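Local coordinates for protein carboxylesterase YbfK (Bacillus subtilis, PDB 4CCY) that hydrolyses carboxylic esters to an alcohol and a carboxylate, as a carboxylesterase of the alpha/beta hydrolase superfamily, at residues Leu120-Leu130 and Glu144-Ala155; Gln233-Gly241 and Tyr282-Phe290. All coordinates share one frame; numbering follows the deposited sequence.

Overall arrangement
Both contacts belong to the central sheet of the alpha/beta hydrolase fold and lie side by side on the same side of the chain's centre, their own centres about 10 Å apart. Interaction 1 comes first along the chain and pairs strand 123-128 with strand 146-152. Interaction 2 follows and lays helix 280-290 over strand 236-241, the next parallel strand beyond 146-152. Probable backbone hydrogen bonds join them: Val151 N lies 2.7 Å from Leu237 O, and Ala149 O 2.8 Å from Leu237 N. Interaction 1 carries the probable nucleophile Ser129 at the end of its strand, while interaction 2 covers one face of the neighbouring part of that sheet.

Interaction 1: Leu120-Leu130 and Glu144-Ala155; sequences LETAHLAGLSL and ERVERAVVISPA
The His124 imidazole has Glu147 CG over one face and the Arg148 backbone N at its edge, near the ring plane, while the Arg145 guanidinium meets the carbonyl oxygens of Leu120 and Glu121 along its edge. Both groups sit at the N-terminal ends of the two parallel strands of a beta-alpha-beta unit, 123-128 and 146-152, joined through helix 130-141. Arg148 N donates to His124 ND1 (3.0 Å), which implies that ND1 acts as acceptor and is probably unprotonated. At the beta bulge, where the register slips by one residue between Ala123 and Leu125, the ring thus satisfies a backbone N-H that the strand pairing does not use.

Arginine suits position 145 because its N-H groups can grip two successive carbonyls: Arg145 NE reaches Glu121 O at 2.7 Å and Arg145 NH2 reaches Leu120 O at 2.9 Å, both in the guanidinium plane. Bends at chi2 and chi3 fold the chain back for this, and NH2 also meets Asp116. Glu121 OE2 adds only a long salt bridge from well out of that plane. Nearby, Thr122 OG1 donates to the anti lone pair of Glu147 OE2 (2.6 Å).

Further along, regular parallel pairing sets the spacing, and small or branched side chains fit together: Ala126 CB against Val150 CB, Leu128 CD1 against Ile152 CG2. The strand ends in what is consistent with a nucleophile elbow: Ser129, probably the charge-relay serine, takes strained backbone angles (phi 59°, psi -120°), and its OG bonds His273 NE2. Ser129 N is anchored to Ile152 O at 2.8 Å, and Ala155 N reaches Ser129 O from above the carbonyl plane at 3.2 Å.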
loop_
_atom_site.group_PDB
_atom_site.type_symbol
_atom_site.label_atom_id
_atom_site.label_comp_id
_atom_site.label_asym_id
_atom_site.label_seq_id
_atom_site.Cartn_x
_atom_site.Cartn_y
_atom_site.Cartn_z
ATOM N N LEU A 120 -16.122 10.129 -5.813
ATOM C CA LEU A 120 -16.558 8.890 -5.191
ATOM C C LEU A 120 -17.164 9.130 -3.827
ATOM O O LEU A 120 -16.562 9.801 -2.976
ATOM C CB LEU A 120 -15.403 7.898 -5.057
ATOM C CG LEU A 120 -14.556 7.570 -6.292
ATOM C CD1 LEU A 120 -13.531 6.516 -5.932
ATOM C CD2 LEU A 120 -15.404 7.127 -7.484
ATOM N N GLU A 121 -18.354 8.573 -3.622
ATOM C CA GLU A 121 -18.973 8.579 -2.312
ATOM C C GLU A 121 -18.368 7.453 -1.460
ATOM O O GLU A 121 -17.921 7.689 -0.331
ATOM C CB GLU A 121 -20.501 8.477 -2.439
ATOM C CG GLU A 121 -21.283 8.524 -1.125
ATOM C CD GLU A 121 -20.806 9.604 -0.153
ATOM O OE1 GLU A 121 -20.749 10.798 -0.537
ATOM O OE2 GLU A 121 -20.491 9.251 1.013
ATOM N N THR A 122 -18.343 6.235 -2.004
ATOM C CA THR A 122 -17.700 5.100 -1.322
ATOM C C THR A 122 -16.817 4.290 -2.277
ATOM O O THR A 122 -16.865 4.485 -3.504
ATOM C CB THR A 122 -18.728 4.134 -0.679
ATOM O OG1 THR A 122 -19.424 3.429 -1.718
ATOM C CG2 THR A 122 -19.732 4.868 0.220
ATOM N N ALA A 123 -16.013 3.388 -1.712
ATOM C CA ALA A 123 -15.169 2.501 -2.504
ATOM C C ALA A 123 -14.691 1.306 -1.695
ATOM O O ALA A 123 -14.612 1.354 -0.462
ATOM C CB ALA A 123 -13.950 3.252 -3.044
ATOM N N HIS A 124 -14.340 0.248 -2.413
ATOM C CA HIS A 124 -13.497 -0.802 -1.855
ATOM C C HIS A 124 -12.082 -0.281 -1.799
ATOM O O HIS A 124 -11.686 0.567 -2.612
ATOM C CB HIS A 124 -13.561 -2.044 -2.740
ATOM C CG HIS A 124 -14.936 -2.684 -2.816
ATOM N ND1 HIS A 124 -15.636 -3.045 -1.715
ATOM C CD2 HIS A 124 -15.718 -3.042 -3.913
ATOM C CE1 HIS A 124 -16.803 -3.599 -2.086
ATOM N NE2 HIS A 124 -16.852 -3.603 -3.435
ATOM N N LEU A 125 -11.302 -0.763 -0.839
ATOM C CA LEU A 125 -9.883 -0.440 -0.797
ATOM C C LEU A 125 -9.038 -1.709 -0.636
ATOM O O LEU A 125 -9.437 -2.644 0.071
ATOM C CB LEU A 125 -9.584 0.561 0.334
ATOM C CG LEU A 125 -10.210 1.965 0.201
ATOM C CD1 LEU A 125 -11.532 2.041 0.937
ATOM C CD2 LEU A 125 -9.293 3.072 0.693
ATOM N N ALA A 126 -7.890 -1.755 -1.313
ATOM C CA ALA A 126 -6.938 -2.857 -1.107
ATOM C C ALA A 126 -5.557 -2.273 -1.034
ATOM O O ALA A 126 -5.217 -1.398 -1.829
ATOM C CB ALA A 126 -7.027 -3.900 -2.224
ATOM N N GLY A 127 -4.765 -2.737 -0.076
ATOM C CA GLY A 127 -3.453 -2.156 0.131
ATOM C C GLY A 127 -2.422 -3.066 0.756
ATOM O O GLY A 127 -2.755 -3.994 1.495
ATOM N N LEU A 128 -1.159 -2.765 0.474
ATOM C CA LEU A 128 -0.049 -3.530 0.999
ATOM C C LEU A 128 0.843 -2.679 1.892
ATOM O O LEU A 128 1.177 -1.553 1.537
ATOM C CB LEU A 128 0.783 -4.104 -0.151
ATOM C CG LEU A 128 1.987 -4.927 0.315
ATOM C CD1 LEU A 128 1.628 -6.405 0.325
ATOM C CD2 LEU A 128 3.193 -4.687 -0.576
ATOM N N SER A 129 1.240 -3.230 3.041
ATOM C CA SER A 129 2.234 -2.603 3.908
ATOM C C SER A 129 1.770 -1.204 4.341
ATOM O O SER A 129 0.716 -1.090 4.975
ATOM C CB SER A 129 3.605 -2.611 3.212
ATOM O OG SER A 129 4.663 -2.517 4.140
ATOM N N LEU A 130 2.530 -0.154 4.011
ATOM C CA LEU A 130 2.091 1.243 4.252
ATOM C C LEU A 130 0.659 1.557 3.792
ATOM O O LEU A 130 -0.141 2.124 4.544
ATOM C CB LEU A 130 3.049 2.245 3.609
ATOM C CG LEU A 130 2.746 3.752 3.732
ATOM C CD1 LEU A 130 2.731 4.209 5.193
ATOM C CD2 LEU A 130 3.770 4.548 2.948
ATOM N N GLU A 144 -17.788 5.526 6.767
ATOM C CA GLU A 144 -18.906 5.844 5.879
ATOM C C GLU A 144 -18.504 5.896 4.402
ATOM O O GLU A 144 -19.363 5.843 3.520
ATOM C CB GLU A 144 -19.604 7.154 6.317
ATOM C CG GLU A 144 -18.855 8.450 5.981
ATOM C CD GLU A 144 -17.644 8.733 6.874
ATOM O OE1 GLU A 144 -17.449 8.064 7.905
ATOM O OE2 GLU A 144 -16.873 9.650 6.546
ATOM N N ARG A 145 -17.198 5.997 4.142
ATOM C CA ARG A 145 -16.687 6.083 2.779
ATOM C C ARG A 145 -16.146 4.744 2.273
ATOM O O ARG A 145 -15.700 4.643 1.138
ATOM C CB ARG A 145 -15.605 7.169 2.674
ATOM C CG ARG A 145 -15.995 8.518 3.277
ATOM C CD ARG A 145 -17.151 9.199 2.553
ATOM N NE ARG A 145 -16.825 9.614 1.182
ATOM C CZ ARG A 145 -16.196 10.740 0.859
ATOM N NH1 ARG A 145 -15.782 11.585 1.809
ATOM N NH2 ARG A 145 -15.968 11.023 -0.420
ATOM N N VAL A 146 -16.213 3.718 3.111
ATOM C CA VAL A 146 -15.631 2.416 2.785
ATOM C C VAL A 146 -16.701 1.359 2.551
ATOM O O VAL A 146 -17.600 1.189 3.385
ATOM C CB VAL A 146 -14.705 1.930 3.926
ATOM C CG1 VAL A 146 -13.969 0.657 3.526
ATOM C CG2 VAL A 146 -13.727 3.032 4.335
ATOM N N GLU A 147 -16.589 0.648 1.427
ATOM C CA GLU A 147 -17.341 -0.591 1.211
ATOM C C GLU A 147 -16.630 -1.753 1.942
ATOM O O GLU A 147 -16.883 -1.982 3.118
ATOM C CB GLU A 147 -17.529 -0.884 -0.290
ATOM C CG GLU A 147 -18.405 0.112 -1.077
ATOM C CD GLU A 147 -19.846 0.197 -0.563
ATOM O OE1 GLU A 147 -20.380 -0.823 -0.086
ATOM O OE2 GLU A 147 -20.462 1.283 -0.629
ATOM N N ARG A 148 -15.726 -2.458 1.255
ATOM C CA ARG A 148 -14.950 -3.558 1.851
ATOM C C ARG A 148 -13.461 -3.258 1.812
ATOM O O ARG A 148 -12.989 -2.581 0.904
ATOM C CB ARG A 148 -15.259 -4.895 1.152
ATOM C CG ARG A 148 -16.710 -5.338 1.295
ATOM C CD ARG A 148 -16.954 -6.771 0.828
ATOM N NE ARG A 148 -17.995 -7.344 1.671
ATOM C CZ ARG A 148 -17.974 -8.540 2.235
ATOM N NH1 ARG A 148 -16.978 -9.388 2.015
ATOM N NH2 ARG A 148 -18.998 -8.905 2.997
ATOM N N ALA A 149 -12.717 -3.758 2.791
ATOM C CA ALA A 149 -11.317 -3.371 2.938
ATOM C C ALA A 149 -10.395 -4.590 2.978
ATOM O O ALA A 149 -10.659 -5.542 3.711
ATOM C CB ALA A 149 -11.131 -2.522 4.189
ATOM N N VAL A 150 -9.323 -4.534 2.188
ATOM C CA VAL A 150 -8.314 -5.596 2.114
ATOM C C VAL A 150 -6.958 -5.065 2.574
ATOM O O VAL A 150 -6.403 -4.127 1.981
ATOM C CB VAL A 150 -8.155 -6.166 0.682
ATOM C CG1 VAL A 150 -7.116 -7.283 0.662
ATOM C CG2 VAL A 150 -9.483 -6.664 0.124
ATOM N N VAL A 151 -6.418 -5.684 3.615
ATOM C CA VAL A 151 -5.166 -5.259 4.210
ATOM C C VAL A 151 -4.124 -6.376 4.089
ATOM O O VAL A 151 -4.261 -7.437 4.703
ATOM C CB VAL A 151 -5.396 -4.867 5.683
ATOM C CG1 VAL A 151 -4.088 -4.500 6.375
ATOM C CG2 VAL A 151 -6.404 -3.722 5.772
ATOM N N ILE A 152 -3.090 -6.135 3.289
ATOM C CA ILE A 152 -2.048 -7.150 3.025
ATOM C C ILE A 152 -0.695 -6.724 3.610
ATOM O O ILE A 152 -0.204 -5.640 3.309
ATOM C CB ILE A 152 -1.888 -7.459 1.503
ATOM C CG1 ILE A 152 -3.245 -7.716 0.824
ATOM C CG2 ILE A 152 -0.945 -8.644 1.275
ATOM C CD1 ILE A 152 -3.185 -7.733 -0.697
ATOM N N SER A 153 -0.120 -7.583 4.453
ATOM C CA SER A 153 1.194 -7.370 5.069
ATOM C C SER A 153 1.358 -5.953 5.621
ATOM O O SER A 153 2.300 -5.239 5.242
ATOM C CB SER A 153 2.308 -7.684 4.066
ATOM O OG SER A 153 2.144 -9.000 3.557
ATOM N N PRO A 154 0.444 -5.542 6.522
ATOM C CA PRO A 154 0.420 -4.136 6.947
ATOM C C PRO A 154 1.709 -3.719 7.669
ATOM O O PRO A 154 2.392 -4.553 8.302
ATOM C CB PRO A 154 -0.809 -4.057 7.869
ATOM C CG PRO A 154 -1.039 -5.464 8.331
ATOM C CD PRO A 154 -0.597 -6.347 7.196
ATOM N N ALA A 155 2.068 -2.450 7.499
ATOM C CA ALA A 155 3.207 -1.855 8.192
ATOM C C ALA A 155 2.762 -1.595 9.638
ATOM O O ALA A 155 2.037 -0.625 9.907
ATOM C CB ALA A 155 3.626 -0.558 7.502
#

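Interaction 2: Gln233-Gly241 and Tyr282-Phe290; sequences QVPVLLMFG and YVNQRVLSF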
loop_
_atom_site.group_PDB
_atom_site.type_symbol
_atom_site.label_atom_id
_atom_site.label_comp_id
_atom_site.label_asym_id
_atom_site.label_seq_id
_atom_site.Cartn_x
_atom_site.Cartn_y
_atom_site.Cartn_z
ATOM N N GLN A 233 -16.092 -1.294 12.012
ATOM C CA GLN A 233 -17.460 -1.570 11.594
ATOM C C GLN A 233 -17.600 -1.860 10.091
ATOM O O GLN A 233 -18.698 -1.705 9.545
ATOM C CB GLN A 233 -18.388 -0.390 11.990
ATOM C CG GLN A 233 -18.001 0.969 11.397
ATOM C CD GLN A 233 -18.954 2.101 11.769
ATOM O OE1 GLN A 233 -18.939 2.591 12.896
ATOM N NE2 GLN A 233 -19.770 2.545 10.802
ATOM N N VAL A 234 -16.511 -2.246 9.423
ATOM C CA VAL A 234 -16.577 -2.628 7.993
ATOM C C VAL A 234 -15.914 -3.992 7.779
ATOM O O VAL A 234 -15.067 -4.386 8.580
ATOM C CB VAL A 234 -15.940 -1.575 7.036
ATOM C CG1 VAL A 234 -16.378 -0.149 7.385
ATOM C CG2 VAL A 234 -14.417 -1.684 7.001
ATOM N N PRO A 235 -16.302 -4.722 6.711
ATOM C CA PRO A 235 -15.647 -5.999 6.425
ATOM C C PRO A 235 -14.179 -5.829 6.042
ATOM O O PRO A 235 -13.849 -5.078 5.105
ATOM C CB PRO A 235 -16.436 -6.550 5.232
ATOM C CG PRO A 235 -17.747 -5.826 5.265
ATOM C CD PRO A 235 -17.426 -4.460 5.792
ATOM N N VAL A 236 -13.315 -6.541 6.761
ATOM C CA VAL A 236 -11.891 -6.497 6.539
ATOM C C VAL A 236 -11.400 -7.898 6.159
ATOM O O VAL A 236 -11.782 -8.891 6.792
ATOM C CB VAL A 236 -11.135 -5.966 7.791
ATOM C CG1 VAL A 236 -9.619 -6.103 7.646
ATOM C CG2 VAL A 236 -11.512 -4.515 8.082
ATOM N N LEU A 237 -10.579 -7.960 5.110
ATOM C CA LEU A 237 -9.754 -9.127 4.814
ATOM C C LEU A 237 -8.295 -8.795 5.138
ATOM O O LEU A 237 -7.734 -7.837 4.587
ATOM C CB LEU A 237 -9.882 -9.533 3.341
ATOM C CG LEU A 237 -8.837 -10.535 2.833
ATOM C CD1 LEU A 237 -8.984 -11.920 3.478
ATOM C CD2 LEU A 237 -8.887 -10.637 1.322
ATOM N N LEU A 238 -7.700 -9.580 6.033
ATOM C CA LEU A 238 -6.323 -9.384 6.486
ATOM C C LEU A 238 -5.430 -10.567 6.097
ATOM O O LEU A 238 -5.704 -11.717 6.478
ATOM C CB LEU A 238 -6.281 -9.200 8.011
ATOM C CG LEU A 238 -4.901 -8.916 8.633
ATOM C CD1 LEU A 238 -4.243 -7.680 8.025
ATOM C CD2 LEU A 238 -4.993 -8.781 10.143
ATOM N N MET A 239 -4.361 -10.279 5.357
ATOM C CA MET A 239 -3.484 -11.325 4.850
ATOM C C MET A 239 -2.031 -11.085 5.244
ATOM O O MET A 239 -1.496 -10.003 5.049
ATOM C CB MET A 239 -3.607 -11.451 3.319
ATOM C CG MET A 239 -5.035 -11.725 2.839
ATOM S SD MET A 239 -5.153 -11.911 1.050
ATOM C CE MET A 239 -4.469 -13.540 0.824
ATOM N N PHE A 240 -1.404 -12.107 5.802
ATOM C CA PHE A 240 0.033 -12.083 6.060
ATOM C C PHE A 240 0.691 -13.226 5.308
ATOM O O PHE A 240 0.036 -14.228 4.980
ATOM C CB PHE A 240 0.322 -12.295 7.543
ATOM C CG PHE A 240 -0.307 -11.287 8.455
ATOM C CD1 PHE A 240 0.287 -10.040 8.662
ATOM C CD2 PHE A 240 -1.470 -11.599 9.153
ATOM C CE1 PHE A 240 -0.294 -9.124 9.538
ATOM C CE2 PHE A 240 -2.045 -10.690 10.026
ATOM C CZ PHE A 240 -1.463 -9.450 10.212
ATOM N N GLY A 241 1.991 -13.088 5.060
ATOM C CA GLY A 241 2.800 -14.166 4.499
ATOM C C GLY A 241 3.512 -14.898 5.627
ATOM O O GLY A 241 3.995 -14.271 6.573
ATOM N N TYR A 282 -3.045 -16.592 -6.158
ATOM C CA TYR A 282 -3.864 -16.745 -4.957
ATOM C C TYR A 282 -4.487 -15.434 -4.459
ATOM O O TYR A 282 -5.703 -15.375 -4.238
ATOM C CB TYR A 282 -3.109 -17.423 -3.812
ATOM C CG TYR A 282 -3.999 -17.524 -2.592
ATOM C CD1 TYR A 282 -5.097 -18.403 -2.572
ATOM C CD2 TYR A 282 -3.795 -16.695 -1.494
ATOM C CE1 TYR A 282 -5.940 -18.471 -1.466
ATOM C CE2 TYR A 282 -4.633 -16.756 -0.390
ATOM C CZ TYR A 282 -5.694 -17.638 -0.381
ATOM O OH TYR A 282 -6.497 -17.668 0.717
ATOM N N VAL A 283 -3.654 -14.406 -4.275
ATOM C CA VAL A 283 -4.110 -13.091 -3.811
ATOM C C VAL A 283 -5.161 -12.508 -4.757
ATOM O O VAL A 283 -6.177 -11.993 -4.292
ATOM C CB VAL A 283 -2.922 -12.097 -3.583
ATOM C CG1 VAL A 283 -3.395 -10.673 -3.319
ATOM C CG2 VAL A 283 -2.061 -12.546 -2.421
ATOM N N ASN A 284 -4.928 -12.596 -6.069
ATOM C CA ASN A 284 -5.892 -12.091 -7.058
ATOM C C ASN A 284 -7.316 -12.617 -6.825
ATOM O O ASN A 284 -8.268 -11.835 -6.687
ATOM C CB ASN A 284 -5.444 -12.404 -8.497
ATOM C CG ASN A 284 -4.276 -11.528 -8.958
ATOM O OD1 ASN A 284 -3.821 -10.638 -8.236
ATOM N ND2 ASN A 284 -3.788 -11.787 -10.157
ATOM N N GLN A 285 -7.446 -13.942 -6.749
ATOM C CA GLN A 285 -8.756 -14.570 -6.581
ATOM C C GLN A 285 -9.337 -14.375 -5.175
ATOM O O GLN A 285 -10.541 -14.130 -5.033
ATOM C CB GLN A 285 -8.731 -16.055 -6.995
ATOM C CG GLN A 285 -10.077 -16.776 -6.836
ATOM C CD GLN A 285 -11.198 -16.118 -7.619
ATOM O OE1 GLN A 285 -11.193 -16.132 -8.844
ATOM N NE2 GLN A 285 -12.158 -15.528 -6.914
ATOM N N ARG A 286 -8.491 -14.460 -4.150
ATOM C CA ARG A 286 -8.941 -14.293 -2.766
ATOM C C ARG A 286 -9.578 -12.923 -2.551
ATOM O O ARG A 286 -10.609 -12.796 -1.892
ATOM C CB ARG A 286 -7.787 -14.482 -1.791
ATOM C CG ARG A 286 -8.181 -14.284 -0.341
ATOM C CD ARG A 286 -8.983 -15.483 0.156
ATOM N NE ARG A 286 -9.529 -15.319 1.504
ATOM C CZ ARG A 286 -10.726 -14.803 1.786
ATOM N NH1 ARG A 286 -11.530 -14.353 0.823
ATOM N NH2 ARG A 286 -11.117 -14.727 3.061
ATOM N N VAL A 287 -8.945 -11.901 -3.108
ATOM C CA VAL A 287 -9.474 -10.547 -3.046
ATOM C C VAL A 287 -10.766 -10.415 -3.862
ATOM O O VAL A 287 -11.723 -9.829 -3.378
ATOM C CB VAL A 287 -8.392 -9.510 -3.440
ATOM C CG1 VAL A 287 -8.980 -8.124 -3.664
ATOM C CG2 VAL A 287 -7.306 -9.473 -2.363
ATOM N N LEU A 288 -10.800 -10.959 -5.077
ATOM C CA LEU A 288 -12.043 -10.926 -5.877
ATOM C C LEU A 288 -13.206 -11.565 -5.110
ATOM O O LEU A 288 -14.296 -10.996 -5.034
ATOM C CB LEU A 288 -11.868 -11.631 -7.224
ATOM C CG LEU A 288 -11.258 -10.927 -8.438
ATOM C CD1 LEU A 288 -11.315 -11.881 -9.625
ATOM C CD2 LEU A 288 -11.982 -9.618 -8.763
ATOM N N SER A 289 -12.954 -12.744 -4.536
ATOM C CA SER A 289 -13.937 -13.475 -3.721
ATOM C C SER A 289 -14.434 -12.644 -2.533
ATOM O O SER A 289 -15.640 -12.571 -2.274
ATOM C CB SER A 289 -13.320 -14.779 -3.209
ATOM O OG SER A 289 -13.381 -15.800 -4.199
ATOM N N PHE A 290 -13.498 -12.024 -1.814
ATOM C CA PHE A 290 -13.858 -11.193 -0.686
ATOM C C PHE A 290 -14.625 -9.944 -1.143
ATOM O O PHE A 290 -15.682 -9.638 -0.607
ATOM C CB PHE A 290 -12.625 -10.802 0.133
ATOM C CG PHE A 290 -12.919 -9.826 1.242
ATOM C CD1 PHE A 290 -13.511 -10.253 2.428
ATOM C CD2 PHE A 290 -12.602 -8.475 1.096
ATOM C CE1 PHE A 290 -13.782 -9.352 3.448
ATOM C CE2 PHE A 290 -12.868 -7.572 2.110
ATOM C CZ PHE A 290 -13.454 -8.012 3.290
#
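A CH-pi contact joins Leu237 to Phe290: Leu237 CB sits over the centre of the phenyl ring, 3.5 Å from its centroid and 5° off the ring normal. The flat ring thus lies against the strand, its CZ 3.4 Å from Leu237 N and its edge turned to Pro235 O. A flat, apolar residue suits this place, since it can lie close against the backbone. Pro235 CB touches the same CZ at 3.8 Å.

Other apolar contacts continue along the helix. Leu237 CG stands anti to the backbone N (chi1 167°), and the branch divides its methyls: CD2 packs on Val287 CG2 and Phe290 CB, while CD1 goes to Arg286. Met239 is unbranched and flexible enough to reach further; its chain, bent at chi3, brings CE to 3.4 Å from Tyr282 CE2 and to 4.2 Å from Val283 CG2.

Charged and polar groups take part through their carbon or flat surfaces. Leu237 CD1 lies over one face of the Arg286 guanidinium, 3.6 Å from NH2, and Arg286 CG comes 4.0 Å from Met239 CE. The charged end is satisfied by strand 264-268, where NE forms a salt bridge with Glu266 and NH2 bonds Gln264. The Tyr282 hydroxyl also bonds Glu266.

Alternate residues of strand 236-241, Leu237 and Met239, point toward the helix, which runs nearly antiparallel to the strand at 163° with their axes 10.1 Å apart. This is the layered helix-on-sheet packing of the alpha/beta hydrolase fold, in which the C-terminal helix covers one face of the central sheet.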